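Local atomic coordinates of Eps1p (Saccharomyces cerevisiae, PDB entry 4TW5), a protein that is a yeast member of the thioredoxin superfamily, built here from two thioredoxin-like domains in series, each with a disulfide in a CXXC motif. Residues P38-L43 with Y84-R89; A151-L156 with D197-G202; K175-C180 with R231-A236. All blocks are in the same frame, centred on the assembly; numbering follows the deposited sequence.

Contact 1 (P38-L43 with Y84-R89); sequences PHCKHL and YFPEIR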
# COMPACT_ATOMS: atom_id res chain seq x y z
N PRO A 38 -22.55 -26.22 -49.11
CA PRO A 38 -23.75 -25.89 -48.35
C PRO A 38 -23.70 -24.45 -47.86
O PRO A 38 -24.55 -23.62 -48.20
CB PRO A 38 -23.70 -26.84 -47.15
CG PRO A 38 -22.79 -27.95 -47.54
CD PRO A 38 -22.00 -27.54 -48.75
N HIS A 39 -22.67 -24.17 -47.06
CA HIS A 39 -22.51 -22.90 -46.36
C HIS A 39 -22.01 -21.76 -47.27
O HIS A 39 -22.08 -20.59 -46.90
CB HIS A 39 -21.57 -23.06 -45.16
CG HIS A 39 -21.64 -21.92 -44.19
ND1 HIS A 39 -21.20 -20.64 -44.49
CD2 HIS A 39 -22.10 -21.87 -42.92
CE1 HIS A 39 -21.39 -19.86 -43.45
NE2 HIS A 39 -21.94 -20.58 -42.48
N CYS A 40 -21.48 -22.09 -48.45
CA CYS A 40 -20.83 -21.06 -49.26
C CYS A 40 -21.81 -20.38 -50.22
O CYS A 40 -21.46 -19.40 -50.87
CB CYS A 40 -19.67 -21.65 -50.07
SG CYS A 40 -18.66 -22.86 -49.18
N LYS A 41 -23.05 -20.85 -50.23
CA LYS A 41 -24.11 -20.17 -50.98
C LYS A 41 -25.00 -19.46 -49.99
O LYS A 41 -25.93 -18.75 -50.35
CB LYS A 41 -24.92 -21.15 -51.83
CG LYS A 41 -24.10 -22.06 -52.71
CD LYS A 41 -25.02 -22.92 -53.56
CE LYS A 41 -24.24 -23.70 -54.59
NZ LYS A 41 -23.39 -22.79 -55.41
N HIS A 42 -24.67 -19.64 -48.72
CA HIS A 42 -25.31 -18.87 -47.68
C HIS A 42 -24.42 -17.68 -47.31
O HIS A 42 -24.85 -16.75 -46.63
CB HIS A 42 -25.55 -19.75 -46.45
CG HIS A 42 -26.58 -19.20 -45.51
ND1 HIS A 42 -26.46 -19.30 -44.13
CD2 HIS A 42 -27.75 -18.58 -45.74
CE1 HIS A 42 -27.51 -18.75 -43.56
NE2 HIS A 42 -28.31 -18.30 -44.51
N LEU A 43 -23.19 -17.70 -47.82
CA LEU A 43 -22.25 -16.58 -47.71
C LEU A 43 -22.35 -15.60 -48.88
O LEU A 43 -22.29 -14.39 -48.70
CB LEU A 43 -20.82 -17.11 -47.61
CG LEU A 43 -19.62 -16.16 -47.58
CD1 LEU A 43 -19.64 -15.25 -46.35
CD2 LEU A 43 -18.34 -16.95 -47.61
N TYR A 84 -10.59 -25.47 -45.68
CA TYR A 84 -12.04 -25.60 -45.60
C TYR A 84 -12.77 -24.67 -46.56
O TYR A 84 -12.16 -23.79 -47.17
CB TYR A 84 -12.51 -25.34 -44.17
CG TYR A 84 -11.94 -24.08 -43.53
CD1 TYR A 84 -12.67 -22.90 -43.47
CD2 TYR A 84 -10.66 -24.09 -42.97
CE1 TYR A 84 -12.15 -21.76 -42.89
CE2 TYR A 84 -10.13 -22.95 -42.39
CZ TYR A 84 -10.88 -21.79 -42.35
OH TYR A 84 -10.34 -20.67 -41.76
N PHE A 85 -14.07 -24.88 -46.68
CA PHE A 85 -14.96 -24.05 -47.49
C PHE A 85 -16.15 -23.63 -46.64
O PHE A 85 -16.74 -24.46 -45.95
CB PHE A 85 -15.42 -24.80 -48.74
CG PHE A 85 -14.35 -25.00 -49.78
CD1 PHE A 85 -13.45 -23.99 -50.08
CD2 PHE A 85 -14.25 -26.21 -50.46
CE1 PHE A 85 -12.47 -24.17 -51.04
CE2 PHE A 85 -13.27 -26.40 -51.42
CZ PHE A 85 -12.37 -25.38 -51.71
N PRO A 86 -16.49 -22.33 -46.66
CA PRO A 86 -15.69 -21.32 -47.35
C PRO A 86 -14.57 -20.84 -46.44
O PRO A 86 -14.68 -20.97 -45.22
CB PRO A 86 -16.69 -20.21 -47.61
CG PRO A 86 -17.62 -20.30 -46.45
CD PRO A 86 -17.70 -21.75 -46.06
N GLU A 87 -13.52 -20.26 -47.01
CA GLU A 87 -12.42 -19.75 -46.20
C GLU A 87 -12.12 -18.29 -46.48
O GLU A 87 -11.72 -17.94 -47.60
CB GLU A 87 -11.17 -20.58 -46.41
CG GLU A 87 -10.02 -20.10 -45.56
CD GLU A 87 -8.93 -21.12 -45.43
OE1 GLU A 87 -9.11 -22.27 -45.89
OE2 GLU A 87 -7.87 -20.76 -44.86
N ILE A 88 -12.32 -17.45 -45.47
CA ILE A 88 -12.10 -16.02 -45.60
C ILE A 88 -10.73 -15.57 -45.08
O ILE A 88 -10.41 -15.78 -43.91
CB ILE A 88 -13.18 -15.25 -44.86
CG1 ILE A 88 -14.55 -15.81 -45.23
CG2 ILE A 88 -13.08 -13.75 -45.18
CD1 ILE A 88 -15.67 -15.16 -44.49
N ARG A 89 -9.93 -14.94 -45.93
CA ARG A 89 -8.53 -14.63 -45.62
C ARG A 89 -8.12 -13.18 -45.91
O ARG A 89 -8.68 -12.52 -46.80
CB ARG A 89 -7.61 -15.55 -46.40
CG ARG A 89 -7.72 -17.03 -46.10
CD ARG A 89 -6.62 -17.75 -46.84
NE ARG A 89 -6.55 -19.16 -46.49
CZ ARG A 89 -5.50 -19.94 -46.76
NH1 ARG A 89 -4.45 -19.44 -47.39
NH2 ARG A 89 -5.51 -21.21 -46.41
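His39 and Cys40 face the ring of Pro86, the cis-proline of a thioredoxin fold, which sits opposite the CXXC motif of the same domain. Cys40 is the second cysteine of that motif, bound in a disulfide to Cys37, and no hydrogen bond links the two segments.

His39 comes first along the chain. Its CG is anti to the backbone N (chi1 -164°), and the His39 and Pro86 side chains cross at about a right angle. ND1 is the part that touches, 4.0 Å from Pro86 CD. The contact buries this nitrogen, which has no polar partner in the model.

Cys40 makes the tighter approach. With SG beside its own backbone N (chi1 -41°), the sulfur rests against the start of the proline, 3.4 Å from both Pro86 N and Pro86 CD. A proline nitrogen has no hydrogen to donate, so this is van der Waals contact and not a hydrogen bond. Phe85 CB closes in on the same sulfur at 3.8 Å, while the Phe85 ring turns off and leaves the contact. The peptide between Phe85 and Pro86 is cis, as at this position in thioredoxin folds.

Leu43, just ahead of helix 44-53, fills the other end. Its CD2 packs on Pro86 CG at 3.6 Å, with Pro86 CB almost as near, while Asp31 of strand 27-33 touches both side chains.

Glu87 opens strand 87-92 with its side chain pointing away from the cysteine loop. Arg89 grips Glu87 OE2 side-on from one face of the carboxylate, NE at 2.6 Å and NH2 at 2.9 Å. Between these two residues Ile88 reaches back to the loop, and its CD1 lies 4.4 Å from Leu43 CD1.

Contact 2 (A151-L156 with D197-G202); sequences ATRPHL and DDINTG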
# COMPACT_ATOMS: atom_id res chain seq x y z
N ALA A 151 -19.88 1.87 -16.40
CA ALA A 151 -19.56 1.79 -17.83
C ALA A 151 -20.78 1.52 -18.73
O ALA A 151 -21.57 0.61 -18.47
CB ALA A 151 -18.51 0.73 -18.06
N THR A 152 -20.89 2.29 -19.81
CA THR A 152 -21.97 2.08 -20.78
C THR A 152 -21.45 1.34 -22.01
O THR A 152 -22.23 0.89 -22.85
CB THR A 152 -22.60 3.42 -21.21
OG1 THR A 152 -21.59 4.24 -21.82
CG2 THR A 152 -23.14 4.17 -20.01
N ARG A 153 -20.13 1.20 -22.11
CA ARG A 153 -19.55 0.35 -23.15
C ARG A 153 -18.53 -0.51 -22.44
O ARG A 153 -18.15 -0.19 -21.32
CB ARG A 153 -18.97 1.19 -24.30
CG ARG A 153 -20.05 1.98 -25.10
CD ARG A 153 -21.03 1.02 -25.83
NE ARG A 153 -20.35 0.20 -26.85
CZ ARG A 153 -20.60 -1.09 -27.09
NH1 ARG A 153 -21.51 -1.74 -26.37
NH2 ARG A 153 -19.92 -1.73 -28.04
N PRO A 154 -18.15 -1.66 -23.02
CA PRO A 154 -17.06 -2.43 -22.42
C PRO A 154 -15.74 -1.60 -22.45
O PRO A 154 -15.61 -0.74 -23.32
CB PRO A 154 -16.97 -3.67 -23.32
CG PRO A 154 -18.24 -3.65 -24.18
CD PRO A 154 -18.62 -2.23 -24.30
N HIS A 155 -14.82 -1.83 -21.50
CA HIS A 155 -13.53 -1.13 -21.39
C HIS A 155 -12.43 -2.18 -21.24
O HIS A 155 -12.44 -2.94 -20.26
CB HIS A 155 -13.45 -0.22 -20.15
CG HIS A 155 -14.21 1.06 -20.27
ND1 HIS A 155 -15.59 1.11 -20.28
CD2 HIS A 155 -13.79 2.35 -20.35
CE1 HIS A 155 -15.98 2.37 -20.37
NE2 HIS A 155 -14.91 3.14 -20.42
N LEU A 156 -11.56 -2.29 -22.23
CA LEU A 156 -10.36 -3.05 -22.03
C LEU A 156 -9.42 -2.11 -21.30
O LEU A 156 -9.21 -0.97 -21.76
CB LEU A 156 -9.77 -3.52 -23.34
CG LEU A 156 -8.76 -4.62 -23.12
CD1 LEU A 156 -9.48 -5.78 -22.40
CD2 LEU A 156 -8.20 -5.06 -24.44
N ASP A 197 -15.18 -1.05 -32.82
CA ASP A 197 -16.27 -1.80 -32.23
C ASP A 197 -16.87 -1.07 -31.06
O ASP A 197 -17.67 -1.63 -30.32
CB ASP A 197 -15.79 -3.16 -31.79
CG ASP A 197 -15.49 -4.05 -32.97
OD1 ASP A 197 -16.38 -4.16 -33.85
OD2 ASP A 197 -14.37 -4.61 -33.02
N ASP A 198 -16.49 0.20 -30.92
CA ASP A 198 -17.04 1.03 -29.87
C ASP A 198 -16.81 0.38 -28.49
O ASP A 198 -17.65 0.44 -27.60
CB ASP A 198 -18.53 1.29 -30.11
CG ASP A 198 -19.05 2.50 -29.36
OD1 ASP A 198 -18.25 3.40 -29.07
OD2 ASP A 198 -20.26 2.54 -29.05
N ILE A 199 -15.66 -0.29 -28.35
CA ILE A 199 -15.15 -0.76 -27.06
C ILE A 199 -14.08 0.23 -26.59
O ILE A 199 -13.15 0.58 -27.33
CB ILE A 199 -14.62 -2.20 -27.19
CG1 ILE A 199 -15.80 -3.14 -27.50
CG2 ILE A 199 -13.88 -2.65 -25.91
CD1 ILE A 199 -15.40 -4.54 -27.79
N ASN A 200 -14.24 0.71 -25.37
CA ASN A 200 -13.29 1.68 -24.84
C ASN A 200 -12.01 0.99 -24.34
O ASN A 200 -12.00 -0.22 -24.07
CB ASN A 200 -13.95 2.50 -23.74
CG ASN A 200 -15.03 3.41 -24.29
OD1 ASN A 200 -15.33 3.36 -25.47
ND2 ASN A 200 -15.62 4.22 -23.45
N THR A 201 -10.93 1.77 -24.30
CA THR A 201 -9.68 1.35 -23.66
C THR A 201 -9.21 2.37 -22.64
O THR A 201 -9.45 3.57 -22.82
CB THR A 201 -8.56 1.17 -24.66
OG1 THR A 201 -8.56 2.29 -25.54
CG2 THR A 201 -8.77 -0.10 -25.48
N GLY A 202 -8.53 1.89 -21.60
CA GLY A 202 -8.02 2.73 -20.52
C GLY A 202 -6.66 2.23 -20.00
O GLY A 202 -6.32 1.05 -20.14
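Arg153 turns the edge of its guanidinium to the carbonyls of Asp197 and Asp198. NH2 points in plane at Asp197 O, 3.2 Å away, and NE bonds to Asp198 O at 2.8 Å from a more tilted position. NE also makes a weak, bent salt bridge of 3.2 Å to Asp198 OD2. Bends at chi2 (-64°) and chi3 (-64°) place CD and NE close to Asp198; Pro154 CD lies over the centre of one guanidinium face.

Beside this polar end, His155 and Asn200 run side by side, pointing the same way. Asn200 CB sits over the imidazole face in a CH-pi contact, 3.6 Å from the ring centroid, with the amide plane steep to the ring. On the other face of the sheet, Leu156 CB touches Thr201 CG2.

The backbones pair as parallel strands. Asn200 N bonds to Pro154 O, Leu156 N to Asn200 O at 2.8 Å, and Gly202 N to Leu156 O at 2.9 Å. The carbonyls that Arg153 holds belong to a helix end: Asp198, with positive phi, is the C-prime residue of a Schellman motif closing helix 180-196. Asp197 turns its carboxylate elsewhere, to a salt bridge with Arg116.

The contact thus joins the two strands of a beta-alpha-beta unit, 155-160 and 200-205, at their N-terminal ends. Helix 180-196 covers the Leu156 face through Trp187, Ile190 and Leu194, and Leu146 of helix 140-150 packs against His155.

Contact 3 (K175-C180 with R231-A236); sequences KNCDKC and REPKVA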
# COMPACT_ATOMS: atom_id res chain seq x y z
N LYS A 175 10.97 0.56 -15.18
CA LYS A 175 11.92 -0.21 -14.38
C LYS A 175 11.50 -1.69 -14.24
O LYS A 175 10.33 -2.00 -14.01
CB LYS A 175 12.05 0.43 -13.00
CG LYS A 175 12.43 1.91 -13.02
CD LYS A 175 13.73 2.12 -13.80
CE LYS A 175 14.01 3.60 -14.00
NZ LYS A 175 14.84 3.74 -15.24
N ASN A 176 12.47 -2.58 -14.41
CA ASN A 176 12.23 -4.02 -14.30
C ASN A 176 10.99 -4.49 -15.12
O ASN A 176 10.18 -5.31 -14.66
CB ASN A 176 12.09 -4.40 -12.82
CG ASN A 176 13.29 -3.99 -12.01
OD1 ASN A 176 14.37 -3.82 -12.57
ND2 ASN A 176 13.12 -3.82 -10.70
N CYS A 177 10.87 -3.95 -16.33
CA CYS A 177 9.81 -4.34 -17.23
C CYS A 177 10.31 -4.35 -18.65
O CYS A 177 10.15 -3.38 -19.38
CB CYS A 177 8.61 -3.39 -17.13
SG CYS A 177 7.19 -3.90 -18.15
N ASP A 178 10.88 -5.49 -19.05
CA ASP A 178 11.46 -5.66 -20.37
C ASP A 178 10.45 -5.46 -21.50
O ASP A 178 10.79 -4.97 -22.57
CB ASP A 178 12.08 -7.05 -20.50
CG ASP A 178 13.27 -7.25 -19.58
OD1 ASP A 178 13.94 -6.26 -19.20
OD2 ASP A 178 13.52 -8.42 -19.22
N LYS A 179 9.20 -5.86 -21.25
CA LYS A 179 8.19 -5.87 -22.30
C LYS A 179 7.36 -4.59 -22.38
O LYS A 179 6.63 -4.41 -23.33
CB LYS A 179 7.27 -7.07 -22.12
CG LYS A 179 7.97 -8.41 -22.32
CD LYS A 179 7.21 -9.52 -21.58
CE LYS A 179 7.91 -10.85 -21.66
NZ LYS A 179 7.32 -11.80 -20.65
N CYS A 180 7.48 -3.70 -21.40
CA CYS A 180 6.63 -2.51 -21.33
C CYS A 180 6.65 -1.63 -22.59
O CYS A 180 5.60 -1.13 -23.04
CB CYS A 180 7.02 -1.66 -20.13
SG CYS A 180 6.34 -2.10 -18.54
N ARG A 231 8.63 -7.68 -14.62
CA ARG A 231 7.19 -7.52 -14.52
C ARG A 231 6.65 -7.23 -15.91
O ARG A 231 7.38 -6.75 -16.79
CB ARG A 231 6.84 -6.38 -13.56
CG ARG A 231 7.83 -6.24 -12.44
CD ARG A 231 7.55 -5.03 -11.61
NE ARG A 231 8.15 -3.82 -12.15
CZ ARG A 231 8.02 -2.65 -11.56
NH1 ARG A 231 7.32 -2.55 -10.44
NH2 ARG A 231 8.59 -1.58 -12.08
N GLU A 232 5.35 -7.46 -16.08
CA GLU A 232 4.67 -7.22 -17.35
C GLU A 232 3.45 -6.37 -17.12
O GLU A 232 2.84 -6.45 -16.05
CB GLU A 232 4.17 -8.52 -17.97
CG GLU A 232 5.16 -9.41 -18.64
CD GLU A 232 4.47 -10.65 -19.15
OE1 GLU A 232 3.28 -10.81 -18.79
OE2 GLU A 232 5.08 -11.43 -19.92
N PRO A 233 3.04 -5.60 -18.13
CA PRO A 233 1.78 -4.86 -18.00
C PRO A 233 0.62 -5.86 -17.96
O PRO A 233 0.73 -6.97 -18.50
CB PRO A 233 1.75 -3.97 -19.24
CG PRO A 233 3.20 -3.99 -19.76
CD PRO A 233 3.72 -5.33 -19.41
N LYS A 234 -0.45 -5.52 -17.25
CA LYS A 234 -1.59 -6.43 -17.22
C LYS A 234 -2.78 -5.82 -17.93
O LYS A 234 -2.88 -4.61 -18.03
CB LYS A 234 -1.96 -6.78 -15.78
CG LYS A 234 -0.81 -7.43 -15.04
CD LYS A 234 -0.49 -8.80 -15.58
CE LYS A 234 0.47 -9.50 -14.62
NZ LYS A 234 0.72 -10.93 -14.98
N VAL A 235 -3.67 -6.68 -18.42
CA VAL A 235 -4.88 -6.29 -19.12
C VAL A 235 -6.09 -7.02 -18.54
O VAL A 235 -6.03 -8.23 -18.31
CB VAL A 235 -4.77 -6.61 -20.64
CG1 VAL A 235 -6.11 -6.35 -21.38
CG2 VAL A 235 -3.65 -5.82 -21.28
N ALA A 236 -7.19 -6.28 -18.33
CA ALA A 236 -8.46 -6.84 -17.85
C ALA A 236 -9.69 -6.21 -18.56
O ALA A 236 -9.68 -5.03 -18.91
CB ALA A 236 -8.58 -6.64 -16.36
O HOH W 1 8.15 -7.55 -19.09
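Lys175 O receives two N-H groups of Arg231. The NH2 bond is 2.6 Å long and nearly straight (162°), while that from NE is weak at 3.4 Å. The oxygen lies close to the guanidinium plane, but NH2 reaches it from above the carbonyl plane. A bend at chi3 (-85°) swings NE back toward the loop. One residue on, Asn176 O accepts from Arg231 N at 2.8 Å, so the main chain and side chain of a single arginine hold consecutive carbonyls.

Arg231 O faces the cysteines. Cys177 SG, anti to its backbone N (chi1 -176°), comes within 3.2 Å of Arg231 O, and a water donates to this oxygen while accepting from Lys179 N at 2.9 Å.

As in thioredoxin folds, Cys177 and Cys180 form a CXXC disulfide at the N-terminal end of helix 180-196; a type I beta turn spans it. Pro233 lies across from it, consistent with the position of the cis-proline of other thioredoxin folds, yet the peptide before it is trans. The proline packs against both sulfurs, its CG 3.9 Å from Cys180 SG and its CD 4.0 Å from Cys177 SG.

At the partly exposed edge of the contact, the extended chain of Lys179 crosses Glu232 and forms a salt bridge to OE2, modelled too short for its length to be trusted. Tyr254 adds a cation-pi contact with Lys179.

How the contacts relate
Contacts 1 and 3 are counterparts in the two domains, each setting a CXXC disulfide against a proline beside a strand, yet their centres lie 40 Å apart on opposite sides of the chain's centre. Contact 1 is mostly buried and apolar; contact 3 is only partly buried and adds carbonyl bonds, a water and a surface ion pair. Contact 2, also partly buried, is true strand pairing through main-chain bonds, with an arginine-carboxylate pair at the strand ends. It shares a sheet with contact 3: strands 155-160 and 234-238 are neighbours, and Leu156 CD1 packs 3.6 Å from Val235 CG1. Contact 1 touches neither.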